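Local coordinates for protein tryptophane-5-halogenase (Microbispora sp. ATCC PTA-5024, PDB 5UAO) that binds flavin-adenine dinucleotide and chlorinates a tryptophan of the lanthipeptide NAI-107, giving 5-chlorotryptophan during its biosynthesis, at residues G37-Y42 / L360-A365; N340-G345 / Q367-L372; M80-Y85 / Y174-A179. One frame throughout, in Å; residues are numbered along the deposited sequence.

Contact 1. Residues G37-Y42 / L360-A365; sequences GGTAGY and LMIATA. With FAD (flavin-adenine dinucleotide), chain E.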
loop_
_atom_site.group_PDB
_atom_site.type_symbol
_atom_site.label_atom_id
_atom_site.label_comp_id
_atom_site.label_asym_id
_atom_site.label_seq_id
_atom_site.Cartn_x
_atom_site.Cartn_y
_atom_site.Cartn_z
ATOM N N GLY A 37 -2.311 -29.075 -16.037
ATOM C CA GLY A 37 -1.172 -28.829 -16.946
ATOM C C GLY A 37 -1.341 -27.724 -17.982
ATOM O O GLY A 37 -0.849 -27.815 -19.087
ATOM N N GLY A 38 -2.054 -26.680 -17.662
ATOM C CA GLY A 38 -2.008 -25.527 -18.560
ATOM C C GLY A 38 -0.849 -24.646 -18.115
ATOM O O GLY A 38 0.066 -25.099 -17.414
ATOM N N THR A 39 -0.877 -23.381 -18.469
ATOM C CA THR A 39 0.229 -22.526 -18.078
ATOM C C THR A 39 0.263 -22.360 -16.558
ATOM O O THR A 39 1.328 -22.264 -15.976
ATOM C CB THR A 39 0.159 -21.139 -18.756
ATOM O OG1 THR A 39 -1.076 -20.529 -18.408
ATOM C CG2 THR A 39 0.218 -21.228 -20.268
ATOM N N ALA A 40 -0.893 -22.367 -15.869
ATOM C CA ALA A 40 -0.851 -22.228 -14.425
ATOM C C ALA A 40 -0.077 -23.388 -13.793
ATOM O O ALA A 40 0.766 -23.202 -12.899
ATOM C CB ALA A 40 -2.290 -22.136 -13.851
ATOM N N GLY A 41 -0.352 -24.598 -14.239
ATOM C CA GLY A 41 0.219 -25.770 -13.614
ATOM C C GLY A 41 1.736 -25.835 -13.885
ATOM O O GLY A 41 2.529 -26.059 -12.959
ATOM N N TYR A 42 2.130 -25.562 -15.123
ATOM C CA TYR A 42 3.567 -25.667 -15.477
ATOM C C TYR A 42 4.393 -24.572 -14.817
ATOM O O TYR A 42 5.481 -24.869 -14.283
ATOM C CB TYR A 42 3.805 -25.798 -16.994
ATOM C CG TYR A 42 3.567 -27.277 -17.447
ATOM C CD1 TYR A 42 4.517 -28.244 -17.207
ATOM C CD2 TYR A 42 2.375 -27.691 -18.007
ATOM C CE1 TYR A 42 4.289 -29.564 -17.523
ATOM C CE2 TYR A 42 2.156 -29.008 -18.359
ATOM C CZ TYR A 42 3.146 -29.944 -18.106
ATOM O OH TYR A 42 2.989 -31.259 -18.450
ATOM N N LEU A 360 0.044 -12.508 -15.151
ATOM C CA LEU A 360 0.525 -11.730 -14.031
ATOM C C LEU A 360 0.020 -12.272 -12.743
ATOM O O LEU A 360 0.751 -12.376 -11.771
ATOM C CB LEU A 360 0.049 -10.269 -14.177
ATOM C CG LEU A 360 0.289 -9.319 -12.990
ATOM C CD1 LEU A 360 1.767 -9.156 -12.646
ATOM C CD2 LEU A 360 -0.264 -7.951 -13.266
ATOM N N MET A 361 -1.281 -12.530 -12.663
ATOM C CA MET A 361 -1.856 -13.033 -11.433
ATOM C C MET A 361 -1.493 -14.471 -11.084
ATOM O O MET A 361 -1.526 -14.863 -9.878
ATOM C CB MET A 361 -3.361 -12.816 -11.457
ATOM C CG MET A 361 -3.722 -11.353 -11.297
ATOM S SD MET A 361 -2.811 -10.350 -10.046
ATOM C CE MET A 361 -3.258 -11.190 -8.506
ATOM N N ILE A 362 -1.238 -15.267 -12.118
ATOM C CA ILE A 362 -0.701 -16.592 -11.932
ATOM C C ILE A 362 0.660 -16.391 -11.281
ATOM O O ILE A 362 0.962 -17.006 -10.247
ATOM C CB ILE A 362 -0.589 -17.397 -13.223
ATOM C CG1 ILE A 362 -1.966 -17.976 -13.560
ATOM C CG2 ILE A 362 0.440 -18.522 -13.082
ATOM C CD1 ILE A 362 -2.174 -18.416 -14.983
ATOM N N ALA A 363 1.504 -15.542 -11.899
ATOM C CA ALA A 363 2.868 -15.370 -11.391
ATOM C C ALA A 363 2.854 -14.880 -9.907
ATOM O O ALA A 363 3.681 -15.279 -9.019
ATOM C CB ALA A 363 3.621 -14.414 -12.265
ATOM N N THR A 364 1.942 -13.981 -9.605
ATOM C CA THR A 364 1.823 -13.462 -8.256
ATOM C C THR A 364 1.410 -14.544 -7.276
ATOM O O THR A 364 2.000 -14.657 -6.192
ATOM C CB THR A 364 0.727 -12.316 -8.208
ATOM O OG1 THR A 364 1.059 -11.246 -9.122
ATOM C CG2 THR A 364 0.608 -11.782 -6.859
ATOM N N ALA A 365 0.385 -15.339 -7.623
ATOM C CA ALA A 365 -0.032 -16.483 -6.802
ATOM C C ALA A 365 1.108 -17.492 -6.589
ATOM O O ALA A 365 1.310 -17.995 -5.471
ATOM C CB ALA A 365 -1.248 -17.183 -7.439
HETATM P PA FAD E . -6.503 -24.479 -18.057
HETATM O O1A FAD E . -5.628 -23.977 -19.205
HETATM O O2A FAD E . -8.039 -24.556 -18.159
HETATM O O5B FAD E . -5.923 -25.875 -17.508
HETATM C C5B FAD E . -6.612 -26.773 -16.663
HETATM C C4B FAD E . -5.783 -28.042 -16.581
HETATM O O4B FAD E . -6.455 -28.748 -15.535
HETATM C C3B FAD E . -5.756 -28.971 -17.812
HETATM O O3B FAD E . -4.387 -29.570 -18.066
HETATM C C2B FAD E . -6.755 -30.075 -17.449
HETATM O O2B FAD E . -6.520 -31.389 -18.099
HETATM C C1B FAD E . -6.572 -30.118 -15.931
HETATM N N9A FAD E . -7.719 -30.781 -15.266
HETATM C C8A FAD E . -8.984 -30.281 -15.126
HETATM N N7A FAD E . -9.747 -31.175 -14.438
HETATM C C5A FAD E . -8.960 -32.247 -14.171
HETATM C C6A FAD E . -9.179 -33.543 -13.540
HETATM N N6A FAD E . -10.409 -33.848 -13.029
HETATM N N1A FAD E . -8.138 -34.356 -13.442
HETATM C C2A FAD E . -6.912 -34.053 -13.914
HETATM N N3A FAD E . -6.662 -32.894 -14.526
HETATM C C4A FAD E . -7.642 -31.983 -14.675
HETATM N N1 FAD E . -4.118 -14.425 -19.719
HETATM C C2 FAD E . -3.084 -13.592 -20.079
HETATM O O2 FAD E . -2.080 -13.439 -19.311
HETATM N N3 FAD E . -3.095 -12.923 -21.264
HETATM C C4 FAD E . -4.097 -13.023 -22.160
HETATM O O4 FAD E . -4.019 -12.341 -23.230
HETATM C C4X FAD E . -5.247 -13.925 -21.817
HETATM N N5 FAD E . -6.349 -14.063 -22.606
HETATM C C5X FAD E . -7.380 -14.879 -22.279
HETATM C C6 FAD E . -8.472 -14.972 -23.131
HETATM C C7 FAD E . -9.560 -15.766 -22.818
HETATM C C7M FAD E . -10.745 -15.914 -23.726
HETATM C C8 FAD E . -9.543 -16.568 -21.597
HETATM C C8M FAD E . -10.736 -17.444 -21.274
HETATM C C9 FAD E . -8.461 -16.469 -20.739
HETATM C C9A FAD E . -7.364 -15.643 -20.996
HETATM N N10 FAD E . -6.247 -15.522 -20.097
HETATM C C10 FAD E . -5.194 -14.643 -20.507
HETATM C "C1'" FAD E . -6.035 -16.291 -18.833
HETATM C "C2'" FAD E . -4.968 -17.405 -19.272
HETATM O "O2'" FAD E . -5.596 -17.974 -20.414
HETATM C "C3'" FAD E . -4.599 -18.815 -18.684
HETATM O "O3'" FAD E . -3.883 -19.822 -19.492
HETATM C "C4'" FAD E . -5.842 -19.657 -18.694
HETATM O "O4'" FAD E . -7.006 -18.869 -19.089
HETATM C "C5'" FAD E . -5.841 -20.389 -17.352
HETATM O "O5'" FAD E . -4.843 -21.368 -17.331
HETATM P P FAD E . -5.162 -22.596 -16.297
HETATM O O1P FAD E . -5.639 -22.062 -15.016
HETATM O O2P FAD E . -3.837 -23.349 -16.312
HETATM O O3P FAD E . -6.382 -23.470 -16.774
#
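Ile362 reaches Ala40 with both of its branches: CD1 lies 3.9 Å from Ala40 CB, and CG2 lies 4.1 Å from Ala40 CA. With CG1 beside its own backbone N (chi1 -80°) and CD1 extended, the longer branch runs out from helix 358-372 to the first turn of helix 39-51. The same CD1 touches Thr39 OG1 at 4.2 Å. Cut back to an alanine here, the side chain would lose CG2 and CD1, which is likely to open a gap beside Ala40 and leave the first turn of helix 39-51 without its apolar neighbour from helix 358-372.

Ala40 also faces the cofactor. Its N donates to FAD O2P at 3.1 Å (N-H...O angle 147°), and Gly37 N donates to the ribose hydroxyl FAD O3B at 2.9 Å. Gly38, the N-cap residue, has no room for a side chain, since a CB would run into FAD O1A; at Gly41 a side chain would be crowded by Gly37 CA. A glycine-rich turn entering a helix, with backbone amides on the diphosphate and ribose, is consistent with the GxGxxG motif of a Rossmann-type FAD-binding fold.

Contact 2. Residues N340-G345 / Q367-L372; sequences NVMAVG and QILVSL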
loop_
_atom_site.group_PDB
_atom_site.type_symbol
_atom_site.label_atom_id
_atom_site.label_comp_id
_atom_site.label_asym_id
_atom_site.label_seq_id
_atom_site.Cartn_x
_atom_site.Cartn_y
_atom_site.Cartn_z
ATOM N N ASN A 340 -4.240 -27.621 3.016
ATOM C CA ASN A 340 -3.165 -28.100 2.180
ATOM C C ASN A 340 -3.484 -27.978 0.699
ATOM O O ASN A 340 -2.939 -28.725 -0.117
ATOM C CB ASN A 340 -2.804 -29.566 2.575
ATOM C CG ASN A 340 -3.897 -30.582 2.294
ATOM O OD1 ASN A 340 -5.059 -30.286 2.135
ATOM N ND2 ASN A 340 -3.496 -31.837 2.237
ATOM N N VAL A 341 -4.349 -27.010 0.367
ATOM C CA VAL A 341 -4.675 -26.716 -1.016
ATOM C C VAL A 341 -4.475 -25.240 -1.289
ATOM O O VAL A 341 -4.988 -24.420 -0.540
ATOM C CB VAL A 341 -6.147 -27.065 -1.267
ATOM C CG1 VAL A 341 -6.549 -26.608 -2.646
ATOM C CG2 VAL A 341 -6.351 -28.568 -1.117
ATOM N N MET A 342 -3.708 -24.914 -2.317
ATOM C CA MET A 342 -3.746 -23.552 -2.878
ATOM C C MET A 342 -4.168 -23.603 -4.346
ATOM O O MET A 342 -3.730 -24.437 -5.089
ATOM C CB MET A 342 -2.420 -22.847 -2.749
ATOM C CG MET A 342 -2.558 -21.478 -3.483
ATOM S SD MET A 342 -1.567 -20.273 -2.745
ATOM C CE MET A 342 -1.693 -18.838 -3.844
ATOM N N ALA A 343 -5.025 -22.691 -4.758
ATOM C CA ALA A 343 -5.405 -22.584 -6.153
ATOM C C ALA A 343 -4.632 -21.486 -6.919
ATOM O O ALA A 343 -4.392 -20.358 -6.417
ATOM C CB ALA A 343 -6.897 -22.338 -6.268
ATOM N N VAL A 344 -4.253 -21.837 -8.137
ATOM C CA VAL A 344 -3.519 -20.940 -9.022
ATOM C C VAL A 344 -4.156 -20.979 -10.362
ATOM O O VAL A 344 -4.409 -22.074 -10.921
ATOM C CB VAL A 344 -1.999 -21.340 -9.166
ATOM C CG1 VAL A 344 -1.275 -20.436 -10.159
ATOM C CG2 VAL A 344 -1.265 -21.363 -7.799
ATOM N N GLY A 345 -4.364 -19.786 -10.927
ATOM C CA GLY A 345 -4.929 -19.607 -12.270
ATOM C C GLY A 345 -6.463 -19.550 -12.298
ATOM O O GLY A 345 -7.079 -19.006 -11.399
ATOM N N GLN A 367 4.343 -16.813 -6.594
ATOM C CA GLN A 367 5.353 -16.261 -5.655
ATOM C C GLN A 367 4.889 -16.354 -4.262
ATOM O O GLN A 367 5.657 -16.586 -3.346
ATOM C CB GLN A 367 5.745 -14.804 -5.989
ATOM C CG GLN A 367 6.619 -14.753 -7.156
ATOM C CD GLN A 367 7.014 -13.343 -7.462
ATOM O OE1 GLN A 367 6.434 -12.676 -8.352
ATOM N NE2 GLN A 367 7.942 -12.853 -6.685
ATOM N N ILE A 368 3.602 -16.131 -4.060
ATOM C CA ILE A 368 2.990 -16.299 -2.749
ATOM C C ILE A 368 3.160 -17.729 -2.225
ATOM O O ILE A 368 3.653 -17.952 -1.095
ATOM C CB ILE A 368 1.496 -15.891 -2.798
ATOM C CG1 ILE A 368 1.374 -14.369 -2.985
ATOM C CG2 ILE A 368 0.716 -16.299 -1.563
ATOM C CD1 ILE A 368 -0.051 -13.931 -3.176
ATOM N N LEU A 369 2.793 -18.688 -3.044
ATOM C CA LEU A 369 2.900 -20.092 -2.656
ATOM C C LEU A 369 4.336 -20.463 -2.368
ATOM O O LEU A 369 4.658 -21.105 -1.357
ATOM C CB LEU A 369 2.385 -20.966 -3.787
ATOM C CG LEU A 369 2.617 -22.510 -3.609
ATOM C CD1 LEU A 369 1.812 -23.013 -2.421
ATOM C CD2 LEU A 369 2.258 -23.239 -4.875
ATOM N N VAL A 370 5.228 -20.058 -3.248
ATOM C CA VAL A 370 6.626 -20.515 -3.151
ATOM C C VAL A 370 7.338 -19.936 -1.945
ATOM O O VAL A 370 8.133 -20.648 -1.258
ATOM C CB VAL A 370 7.393 -20.295 -4.435
ATOM C CG1 VAL A 370 8.877 -20.683 -4.293
ATOM C CG2 VAL A 370 6.758 -21.178 -5.505
ATOM N N SER A 371 7.021 -18.682 -1.650
ATOM C CA SER A 371 7.517 -18.044 -0.452
ATOM C C SER A 371 6.936 -18.550 0.834
ATOM O O SER A 371 7.604 -18.489 1.835
ATOM C CB SER A 371 7.098 -16.563 -0.469
ATOM O OG SER A 371 7.725 -15.916 -1.521
ATOM N N LEU A 372 5.631 -18.843 0.853
ATOM C CA LEU A 372 4.932 -19.097 2.080
ATOM C C LEU A 372 4.658 -20.577 2.425
ATOM O O LEU A 372 4.209 -20.868 3.532
ATOM C CB LEU A 372 3.618 -18.313 2.121
ATOM C CG LEU A 372 3.688 -16.797 2.085
ATOM C CD1 LEU A 372 2.285 -16.229 2.323
ATOM C CD2 LEU A 372 4.655 -16.239 3.090
#
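Met342 carries this contact from the strand 341-343 side, its thioether laid against two consecutive residues of helix 358-372. The segment begins at Asn340, just ahead of the strand, and it is the third residue that first touches the helix.

At Met342 the chain turns its side chain to the helix. CG stands anti to the backbone N (chi1 175°), and the nearly extended chain, bent a little at chi2 (149°), reaches the flank of the helix. SD rests 4.1 Å from Leu369 CB, the two side chains sliding past each other in opposite directions. Beyond it the methyl CE meets Ile368 CG2 at 4.2 Å, here with the side chains crossing at about a right angle. All three residues are buried, and the contact is wholly apolar, with 150 Å² of surface covered.

Val344 again points its CB at the helix but stays short of close contact, its CG2 4.9 Å from Leu369 CD2. Gly345 closes the segment at a positive phi, 88°, a backbone shape that favours glycine, and touches FAD. On the helix itself Ser371 OG donates to Gln367 O at 2.8 Å; that carbonyl also accepts from Ser371 N, and the two donors reach it from opposite faces of its plane.

Strand 341-343 lies in the mixed sheet between strands 227-230 and 337-338, and helix 358-372 packs on it. Leu369 also touches Phe227 and Val229 of the adjoining strand and Thr44 of helix 39-51, while Val370 packs on Ala47 and Lys51 of that helix. Ile368 and Gln367 also meet Phe447 of the second subunit, which places this helix at the dimer interface.

Contact 3. Residues M80-Y85 / Y174-A179; sequences MFLHHY and YHMDNA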
loop_
_atom_site.group_PDB
_atom_site.type_symbol
_atom_site.label_atom_id
_atom_site.label_comp_id
_atom_site.label_asym_id
_atom_site.label_seq_id
_atom_site.Cartn_x
_atom_site.Cartn_y
_atom_site.Cartn_z
ATOM N N MET A 80 10.590 -10.526 -16.366
ATOM C CA MET A 80 11.397 -10.859 -15.213
ATOM C C MET A 80 11.076 -12.146 -14.526
ATOM O O MET A 80 11.988 -12.905 -14.113
ATOM C CB MET A 80 11.412 -9.709 -14.225
ATOM C CG MET A 80 12.129 -8.488 -14.757
ATOM S SD MET A 80 12.319 -7.228 -13.481
ATOM C CE MET A 80 10.644 -6.630 -13.445
ATOM N N PHE A 81 9.793 -12.415 -14.328
ATOM C CA PHE A 81 9.387 -13.700 -13.782
ATOM C C PHE A 81 9.912 -14.893 -14.566
ATOM O O PHE A 81 10.552 -15.809 -14.017
ATOM C CB PHE A 81 7.841 -13.732 -13.669
ATOM C CG PHE A 81 7.317 -14.959 -13.013
ATOM C CD1 PHE A 81 7.178 -15.030 -11.658
ATOM C CD2 PHE A 81 6.906 -16.014 -13.776
ATOM C CE1 PHE A 81 6.723 -16.212 -11.060
ATOM C CE2 PHE A 81 6.461 -17.172 -13.205
ATOM C CZ PHE A 81 6.345 -17.267 -11.840
ATOM N N LEU A 82 9.735 -14.859 -15.878
ATOM C CA LEU A 82 10.180 -15.967 -16.678
ATOM C C LEU A 82 11.688 -16.146 -16.554
ATOM O O LEU A 82 12.170 -17.267 -16.311
ATOM C CB LEU A 82 9.769 -15.830 -18.164
ATOM C CG LEU A 82 8.243 -15.891 -18.442
ATOM C CD1 LEU A 82 7.940 -15.356 -19.836
ATOM C CD2 LEU A 82 7.670 -17.296 -18.235
ATOM N N HIS A 83 12.437 -15.070 -16.774
ATOM C CA HIS A 83 13.834 -15.230 -16.903
ATOM C C HIS A 83 14.584 -15.287 -15.533
ATOM O O HIS A 83 15.565 -16.053 -15.409
ATOM C CB HIS A 83 14.435 -14.220 -17.848
ATOM C CG HIS A 83 13.866 -14.268 -19.247
ATOM N ND1 HIS A 83 13.819 -15.420 -19.999
ATOM C CD2 HIS A 83 13.252 -13.304 -19.979
ATOM C CE1 HIS A 83 13.204 -15.161 -21.154
ATOM N NE2 HIS A 83 12.882 -13.874 -21.177
ATOM N N HIS A 84 14.181 -14.474 -14.572
ATOM C CA HIS A 84 14.867 -14.381 -13.310
ATOM C C HIS A 84 14.306 -15.431 -12.359
ATOM O O HIS A 84 15.043 -16.270 -11.890
ATOM C CB HIS A 84 14.809 -13.005 -12.692
ATOM C CG HIS A 84 15.688 -11.999 -13.357
ATOM N ND1 HIS A 84 17.053 -12.150 -13.443
ATOM C CD2 HIS A 84 15.400 -10.822 -13.975
ATOM C CE1 HIS A 84 17.575 -11.113 -14.084
ATOM N NE2 HIS A 84 16.598 -10.285 -14.401
ATOM N N TYR A 85 13.004 -15.444 -12.129
ATOM C CA TYR A 85 12.455 -16.302 -11.114
ATOM C C TYR A 85 12.521 -17.734 -11.548
ATOM O O TYR A 85 12.905 -18.624 -10.740
ATOM C CB TYR A 85 11.016 -15.938 -10.833
ATOM C CG TYR A 85 10.460 -16.470 -9.538
ATOM C CD1 TYR A 85 10.737 -15.820 -8.329
ATOM C CD2 TYR A 85 9.555 -17.518 -9.529
ATOM C CE1 TYR A 85 10.166 -16.246 -7.138
ATOM C CE2 TYR A 85 8.992 -17.968 -8.368
ATOM C CZ TYR A 85 9.318 -17.351 -7.177
ATOM O OH TYR A 85 8.769 -17.814 -6.041
ATOM N N TYR A 174 5.776 -9.649 -23.613
ATOM C CA TYR A 174 5.751 -10.574 -24.706
ATOM C C TYR A 174 4.328 -10.860 -25.161
ATOM O O TYR A 174 3.361 -10.926 -24.361
ATOM C CB TYR A 174 6.337 -11.905 -24.297
ATOM C CG TYR A 174 7.829 -11.919 -23.923
ATOM C CD1 TYR A 174 8.773 -11.263 -24.696
ATOM C CD2 TYR A 174 8.283 -12.694 -22.853
ATOM C CE1 TYR A 174 10.117 -11.298 -24.355
ATOM C CE2 TYR A 174 9.655 -12.784 -22.539
ATOM C CZ TYR A 174 10.559 -12.063 -23.296
ATOM O OH TYR A 174 11.924 -12.143 -22.999
ATOM N N HIS A 175 4.232 -11.181 -26.427
ATOM C CA HIS A 175 3.114 -12.008 -26.937
ATOM C C HIS A 175 3.691 -13.391 -27.277
ATOM O O HIS A 175 4.785 -13.509 -27.913
ATOM C CB HIS A 175 2.516 -11.435 -28.219
ATOM C CG HIS A 175 2.017 -10.037 -28.146
ATOM N ND1 HIS A 175 2.518 -9.038 -28.958
ATOM C CD2 HIS A 175 0.980 -9.474 -27.478
ATOM C CE1 HIS A 175 1.875 -7.909 -28.722
ATOM N NE2 HIS A 175 0.916 -8.159 -27.854
ATOM N N MET A 176 2.991 -14.437 -26.845
ATOM C CA MET A 176 3.482 -15.834 -26.907
ATOM C C MET A 176 2.377 -16.779 -27.396
ATOM O O MET A 176 1.298 -16.884 -26.776
ATOM C CB MET A 176 3.970 -16.309 -25.537
ATOM C CG MET A 176 5.027 -15.422 -24.915
ATOM S SD MET A 176 5.283 -15.762 -23.169
ATOM C CE MET A 176 3.725 -15.218 -22.499
ATOM N N ASP A 177 2.634 -17.437 -28.512
ATOM C CA ASP A 177 1.805 -18.517 -28.978
ATOM C C ASP A 177 1.624 -19.548 -27.911
ATOM O O ASP A 177 2.590 -20.094 -27.380
ATOM C CB ASP A 177 2.447 -19.172 -30.204
ATOM C CG ASP A 177 1.625 -20.296 -30.743
ATOM O OD1 ASP A 177 0.716 -19.945 -31.511
ATOM O OD2 ASP A 177 1.868 -21.499 -30.403
ATOM N N ASN A 178 0.369 -19.795 -27.552
ATOM C CA ASN A 178 0.093 -20.634 -26.445
ATOM C C ASN A 178 0.523 -22.068 -26.571
ATOM O O ASN A 178 1.024 -22.637 -25.603
ATOM C CB ASN A 178 -1.393 -20.643 -26.092
ATOM C CG ASN A 178 -1.582 -21.133 -24.711
ATOM O OD1 ASN A 178 -1.108 -20.486 -23.741
ATOM N ND2 ASN A 178 -2.165 -22.317 -24.578
ATOM N N ALA A 179 0.318 -22.657 -27.744
ATOM C CA ALA A 179 0.763 -24.023 -27.955
ATOM C C ALA A 179 2.308 -24.128 -27.857
ATOM O O ALA A 179 2.780 -25.013 -27.143
ATOM C CB ALA A 179 0.196 -24.618 -29.246
#
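One hydrogen bond joins the two segments: His83 NE2 and Tyr174 OH are 2.7 Å apart, at an angle of 161°, and either could be the donor. The hydroxyl lies in the plane of the imidazole at its edge, and NE2 in turn lies in the plane of the phenol ring, so the bond runs edge to edge. The two side chains come from opposite directions, and their rings meet rim to rim, with planes at 81° and centroids 5.9 Å apart. His83 gets there with CG beside its backbone N (chi1 -59°), which brings the ring end nearer to Tyr174 than the start of the side chain would suggest. Its other nitrogen, ND1, bonds to Ile88 O; both ring nitrogens thus have partners, which probably fixes the ring's rotation.

In the fold, the contact joins helix 76-85, which has a wider pi-type turn at 81-85, to the end of strand 173-175, the strand paired antiparallel with 100-102, and to the turn leading into helix 178-191. Asp177 N-caps that helix, its OD2 accepting from Arg180 N.

The apolar part centres on Leu82. Its CD1 touches the Tyr174 ring at CD2, 4.0 Å away, approaching at the edge near the ring plane, and reaches Met176 SD at 4.3 Å. Phe93 of helix 90-97 covers part of this patch, touching Leu82 and Met176, and its ring meets those of Tyr174 and, edge-to-face, His83. Met176 also packs on Leu359, and its side chain lies about 7 Å from FAD.

Contacts 1 and 2 lie close, centres 10 Å apart, and share helix 358-372: residues 360-365 face helix 39-51 at the FAD, and residues 367-372 face strand 341-343. Their segments alternate along the chain, since 340-345 falls between the two halves of contact 1. Contact 3 comes between 37-42 and 360-365 in sequence, with its centre 11 Å from contact 1 and 19 Å from contact 2. Its helix 76-85 packs on helix 358-372, where Ala363 CB meets Phe81 CD1 at 3.7 Å and Val370 and Gln367 meet Tyr85. Helix 358-372 is thus in contact with the sheet, the glycine-rich turn on the FAD and helix 76-85.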